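Local coordinates for protein putative mandelate racemase/muconate lactonizing enzyme (Bordetella bronchiseptica, PDB 3DDM) that is a putative enzyme of the mandelate racemase/muconate lactonizing enzyme family, joining an enolase-type N-terminal domain to a TIM-barrel-like domain, at residues P307-A312 / Q317-L322; S349-T354 / I360-A365. The protein carries 1 engineered substitution. All coordinates share one frame; numbering follows the deposited sequence.

Overall arrangement
From the N-terminal three-stranded sheet the chain winds through the alternating strands and helices of the TIM-barrel-like domain. Contact 1 closes the turn between strand 304-309 and helix 313-325 and lies near the centre of the chain. The chain then returns to the barrel as strand 334-338, passes helix 343-346 and reaches contact 2, which closes the loop into strand 359-361, antiparallel to 146-154. Both contacts reach the same sheet, and neither encloses or crosses the other. Their centres are about 12 Å apart, and Q317 OE1, from contact 1, probably accepts a hydrogen bond from A351 N of contact 2 at 3.0 Å.

Contact 1: P307-A312 / Q317-L322; sequences PHYLGA and QASAHL
S319 OG hydrogen-bonds to the carbonyl oxygen of G315, one helical turn earlier, and also meets Y309 CB across the contact at 3.8 Å. This is the first half of a beta-alpha-beta unit of the TIM-barrel-like domain, in which strand 304-309 leads into helix 313-325 and then strand 334-338. With OG beside the serine's own backbone N (chi1 -59°), the hydroxyl reaches back to G315 and its oxygen still borders the strand. P307 and Y309, two positions apart, direct their CB atoms to the helix, whereas H308 between them starts off away from it, and its side chain touches Y150 and E258. The approach is light: P307 CG stands 4.4 Å from S319 O, and no hydrogen bond links the two segments, which together bury 135 Å². L335 on the next strand touches both P307 and S319, so the serine on the helix packs against both strands that the helix connects.

Beyond CB, the tyrosine leaves the helix. Its ring is anti to the backbone N (chi1 -165°), and OH hydrogen-bonds to E56 OE2, a carboxylate oxygen that also accepts from A312 N. The turn wraps back around this ring, with G311 N above one face, offset toward the rim, and A312 O in plane at its edge.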
loop_
_atom_site.group_PDB
_atom_site.type_symbol
_atom_site.label_atom_id
_atom_site.label_comp_id
_atom_site.label_asym_id
_atom_site.label_seq_id
_atom_site.Cartn_x
_atom_site.Cartn_y
_atom_site.Cartn_z
ATOM N N PRO A 307 23.783 -2.706 3.130
ATOM C CA PRO A 307 22.452 -3.188 3.515
ATOM C C PRO A 307 22.302 -3.330 5.038
ATOM O O PRO A 307 23.282 -3.283 5.786
ATOM C CB PRO A 307 22.360 -4.536 2.794
ATOM C CG PRO A 307 23.765 -5.040 2.863
ATOM C CD PRO A 307 24.604 -3.797 2.567
ATOM N N HIS A 308 21.067 -3.487 5.487
ATOM C CA HIS A 308 20.783 -3.667 6.904
ATOM C C HIS A 308 19.409 -4.286 7.004
ATOM O O HIS A 308 18.509 -3.935 6.249
ATOM C CB HIS A 308 20.818 -2.330 7.673
ATOM C CG HIS A 308 19.801 -1.329 7.214
ATOM N ND1 HIS A 308 18.444 -1.523 7.359
ATOM C CD2 HIS A 308 19.946 -0.131 6.595
ATOM C CE1 HIS A 308 17.796 -0.490 6.846
ATOM N NE2 HIS A 308 18.685 0.369 6.376
ATOM N N TYR A 309 19.251 -5.229 7.921
ATOM C CA TYR A 309 17.965 -5.869 8.095
ATOM C C TYR A 309 17.589 -5.855 9.577
ATOM O O TYR A 309 18.329 -6.374 10.425
ATOM C CB TYR A 309 18.002 -7.307 7.552
ATOM C CG TYR A 309 16.619 -7.858 7.394
ATOM C CD1 TYR A 309 15.727 -7.274 6.495
ATOM C CD2 TYR A 309 16.136 -8.833 8.258
ATOM C CE1 TYR A 309 14.380 -7.624 6.480
ATOM C CE2 TYR A 309 14.793 -9.196 8.247
ATOM C CZ TYR A 309 13.918 -8.577 7.364
ATOM O OH TYR A 309 12.575 -8.852 7.415
ATOM N N LEU A 310 16.449 -5.245 9.894
ATOM C CA LEU A 310 16.001 -5.173 11.279
ATOM C C LEU A 310 14.857 -6.161 11.564
ATOM O O LEU A 310 14.110 -6.018 12.533
ATOM C CB LEU A 310 15.561 -3.740 11.638
ATOM C CG LEU A 310 16.428 -2.484 11.404
ATOM C CD1 LEU A 310 17.909 -2.773 11.664
ATOM C CD2 LEU A 310 16.236 -2.001 9.978
ATOM N N GLY A 311 14.723 -7.175 10.721
ATOM C CA GLY A 311 13.672 -8.153 10.938
ATOM C C GLY A 311 14.224 -9.383 11.632
ATOM O O GLY A 311 15.096 -9.271 12.495
ATOM N N ALA A 312 13.720 -10.556 11.250
ATOM C CA ALA A 312 14.154 -11.818 11.834
ATOM C C ALA A 312 15.442 -12.318 11.182
ATOM O O ALA A 312 15.966 -11.693 10.258
ATOM C CB ALA A 312 13.047 -12.860 11.701
ATOM N N GLN A 317 20.264 -13.146 7.295
ATOM C CA GLN A 317 21.210 -14.058 6.662
ATOM C C GLN A 317 21.196 -13.794 5.156
ATOM O O GLN A 317 22.251 -13.762 4.514
ATOM C CB GLN A 317 20.842 -15.523 6.958
ATOM C CG GLN A 317 21.088 -15.978 8.424
ATOM C CD GLN A 317 22.534 -16.426 8.704
ATOM O OE1 GLN A 317 23.101 -16.123 9.761
ATOM N NE2 GLN A 317 23.120 -17.167 7.765
ATOM N N ALA A 318 20.005 -13.580 4.599
ATOM C CA ALA A 318 19.868 -13.311 3.171
ATOM C C ALA A 318 20.656 -12.067 2.781
ATOM O O ALA A 318 21.264 -12.019 1.710
ATOM C CB ALA A 318 18.403 -13.133 2.803
ATOM N N SER A 319 20.643 -11.063 3.655
ATOM C CA SER A 319 21.365 -9.818 3.399
ATOM C C SER A 319 22.871 -10.003 3.503
ATOM O O SER A 319 23.631 -9.409 2.732
ATOM C CB SER A 319 20.915 -8.734 4.377
ATOM O OG SER A 319 19.521 -8.519 4.251
ATOM N N ALA A 320 23.305 -10.823 4.457
ATOM C CA ALA A 320 24.730 -11.074 4.635
ATOM C C ALA A 320 25.280 -11.734 3.366
ATOM O O ALA A 320 26.375 -11.413 2.901
ATOM C CB ALA A 320 24.960 -11.968 5.842
ATOM N N HIS A 321 24.508 -12.647 2.796
ATOM C CA HIS A 321 24.957 -13.310 1.590
ATOM C C HIS A 321 25.082 -12.359 0.415
ATOM O O HIS A 321 26.063 -12.418 -0.336
ATOM C CB HIS A 321 24.022 -14.456 1.259
ATOM C CG HIS A 321 24.278 -15.667 2.092
ATOM N ND1 HIS A 321 25.241 -16.596 1.766
ATOM C CD2 HIS A 321 23.765 -16.054 3.283
ATOM C CE1 HIS A 321 25.312 -17.503 2.724
ATOM N NE2 HIS A 321 24.428 -17.196 3.656
ATOM N N LEU A 322 24.102 -11.472 0.255
ATOM C CA LEU A 322 24.164 -10.530 -0.843
ATOM C C LEU A 322 25.386 -9.632 -0.689
ATOM O O LEU A 322 26.132 -9.442 -1.641
ATOM C CB LEU A 322 22.886 -9.690 -0.922
ATOM C CG LEU A 322 22.869 -8.725 -2.117
ATOM C CD1 LEU A 322 23.369 -9.440 -3.363
ATOM C CD2 LEU A 322 21.482 -8.202 -2.335
#

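Contact 2: S349-T354 / I360-A365; sequences SPALAT and ITLGGA
T354 and T361 join the two segments through a hydrogen bond from T361 N to T354 OG1, 3.0 Å long and nearly straight at 167°. The setting is a 3-10 turn, 350-354, followed after a short loop by strand 359-361, which runs antiparallel to strand 146-154 of the TIM-barrel-like domain.

The polar part forms a relay. T354 OG1 accepts from T361 N and donates in turn to A351 O at 2.8 Å, approaching in the carbonyl plane with a C=O...O angle of 155°. A chi1 of 76° makes this possible by setting OG1 between the backbone N and the carbonyl carbon, curled back over the turn. A351 O also accepts from T354 N, so backbone and side chain of one threonine both hold this carbonyl, and two bonds fix the rotation of the hydroxyl.

The apolar part gathers around A351, whose methyl touches two branched chains: CB is 3.9 Å from L362 CD2 and 4.1 Å from I360 CD1. L362 starts off away from the turn, yet its end swings back to reach that methyl, and its side chain also rests on A320 and H321 of helix 313-325. L352 adds a looser touch on I360. The I360 side chain also packs against I147 and V149 of strand 146-154.

Van der Waals contacts of the threonines complete the join. T354 CB lies 3.9 Å from T361 OG1, while T354 CG2 lies 3.8 Å from T361 O.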
loop_
_atom_site.group_PDB
_atom_site.type_symbol
_atom_site.label_atom_id
_atom_site.label_comp_id
_atom_site.label_asym_id
_atom_site.label_seq_id
_atom_site.Cartn_x
_atom_site.Cartn_y
_atom_site.Cartn_z
ATOM N N SER A 349 19.986 -16.723 12.935
ATOM C CA SER A 349 21.141 -16.171 12.251
ATOM C C SER A 349 22.449 -16.655 12.853
ATOM O O SER A 349 23.119 -15.921 13.579
ATOM C CB SER A 349 21.084 -14.643 12.256
ATOM O OG SER A 349 20.850 -14.160 13.562
ATOM N N PRO A 350 22.826 -17.910 12.555
ATOM C CA PRO A 350 24.059 -18.528 13.049
ATOM C C PRO A 350 25.347 -17.842 12.628
ATOM O O PRO A 350 26.391 -18.040 13.252
ATOM C CB PRO A 350 23.968 -19.970 12.538
ATOM C CG PRO A 350 22.987 -19.905 11.409
ATOM C CD PRO A 350 21.972 -18.913 11.901
ATOM N N ALA A 351 25.289 -17.033 11.579
ATOM C CA ALA A 351 26.488 -16.337 11.128
ATOM C C ALA A 351 26.987 -15.409 12.231
ATOM O O ALA A 351 28.174 -15.091 12.311
ATOM C CB ALA A 351 26.194 -15.538 9.859
ATOM N N LEU A 352 26.076 -14.978 13.088
ATOM C CA LEU A 352 26.452 -14.077 14.167
ATOM C C LEU A 352 27.365 -14.719 15.193
ATOM O O LEU A 352 28.144 -14.024 15.845
ATOM C CB LEU A 352 25.203 -13.508 14.845
ATOM C CG LEU A 352 24.558 -12.376 14.042
ATOM C CD1 LEU A 352 23.312 -11.844 14.752
ATOM C CD2 LEU A 352 25.586 -11.274 13.860
ATOM N N ALA A 353 27.279 -16.041 15.326
ATOM C CA ALA A 353 28.113 -16.769 16.280
ATOM C C ALA A 353 29.596 -16.744 15.872
ATOM O O ALA A 353 30.469 -17.164 16.637
ATOM C CB ALA A 353 27.618 -18.205 16.422
ATOM N N THR A 354 29.874 -16.241 14.670
ATOM C CA THR A 354 31.248 -16.143 14.195
ATOM C C THR A 354 31.728 -14.711 14.359
ATOM O O THR A 354 32.857 -14.389 13.987
ATOM C CB THR A 354 31.392 -16.509 12.693
ATOM O OG1 THR A 354 30.919 -15.426 11.891
ATOM C CG2 THR A 354 30.599 -17.757 12.357
ATOM N N ILE A 360 31.905 -11.058 10.390
ATOM C CA ILE A 360 31.348 -12.394 10.422
ATOM C C ILE A 360 31.680 -13.087 9.106
ATOM O O ILE A 360 32.029 -12.431 8.123
ATOM C CB ILE A 360 29.808 -12.362 10.611
ATOM C CG1 ILE A 360 29.139 -11.722 9.390
ATOM C CG2 ILE A 360 29.454 -11.580 11.875
ATOM C CD1 ILE A 360 27.624 -11.723 9.438
ATOM N N THR A 361 31.607 -14.413 9.106
ATOM C CA THR A 361 31.853 -15.196 7.908
ATOM C C THR A 361 30.685 -16.156 7.741
ATOM O O THR A 361 30.229 -16.790 8.699
ATOM C CB THR A 361 33.166 -15.974 7.993
ATOM O OG1 THR A 361 33.199 -16.719 9.209
ATOM C CG2 THR A 361 34.346 -15.023 7.959
ATOM N N LEU A 362 30.195 -16.245 6.512
ATOM C CA LEU A 362 29.052 -17.079 6.187
ATOM C C LEU A 362 29.315 -18.583 6.078
ATOM O O LEU A 362 28.382 -19.390 6.193
ATOM C CB LEU A 362 28.420 -16.561 4.892
ATOM C CG LEU A 362 28.060 -15.074 4.961
ATOM C CD1 LEU A 362 27.355 -14.664 3.686
ATOM C CD2 LEU A 362 27.165 -14.809 6.183
ATOM N N GLY A 363 30.570 -18.967 5.861
ATOM C CA GLY A 363 30.876 -20.381 5.733
ATOM C C GLY A 363 30.400 -20.939 4.405
ATOM O O GLY A 363 29.941 -20.190 3.537
ATOM N N GLY A 364 30.488 -22.255 4.244
ATOM C CA GLY A 364 30.082 -22.872 2.995
ATOM C C GLY A 364 28.742 -23.574 3.009
ATOM O O GLY A 364 28.353 -24.192 2.007
ATOM N N ALA A 365 28.032 -23.491 4.133
ATOM C CA ALA A 365 26.721 -24.121 4.254
ATOM C C ALA A 365 25.850 -23.671 3.081
ATOM O O ALA A 365 25.839 -22.486 2.717
ATOM C CB ALA A 365 26.075 -23.733 5.574
#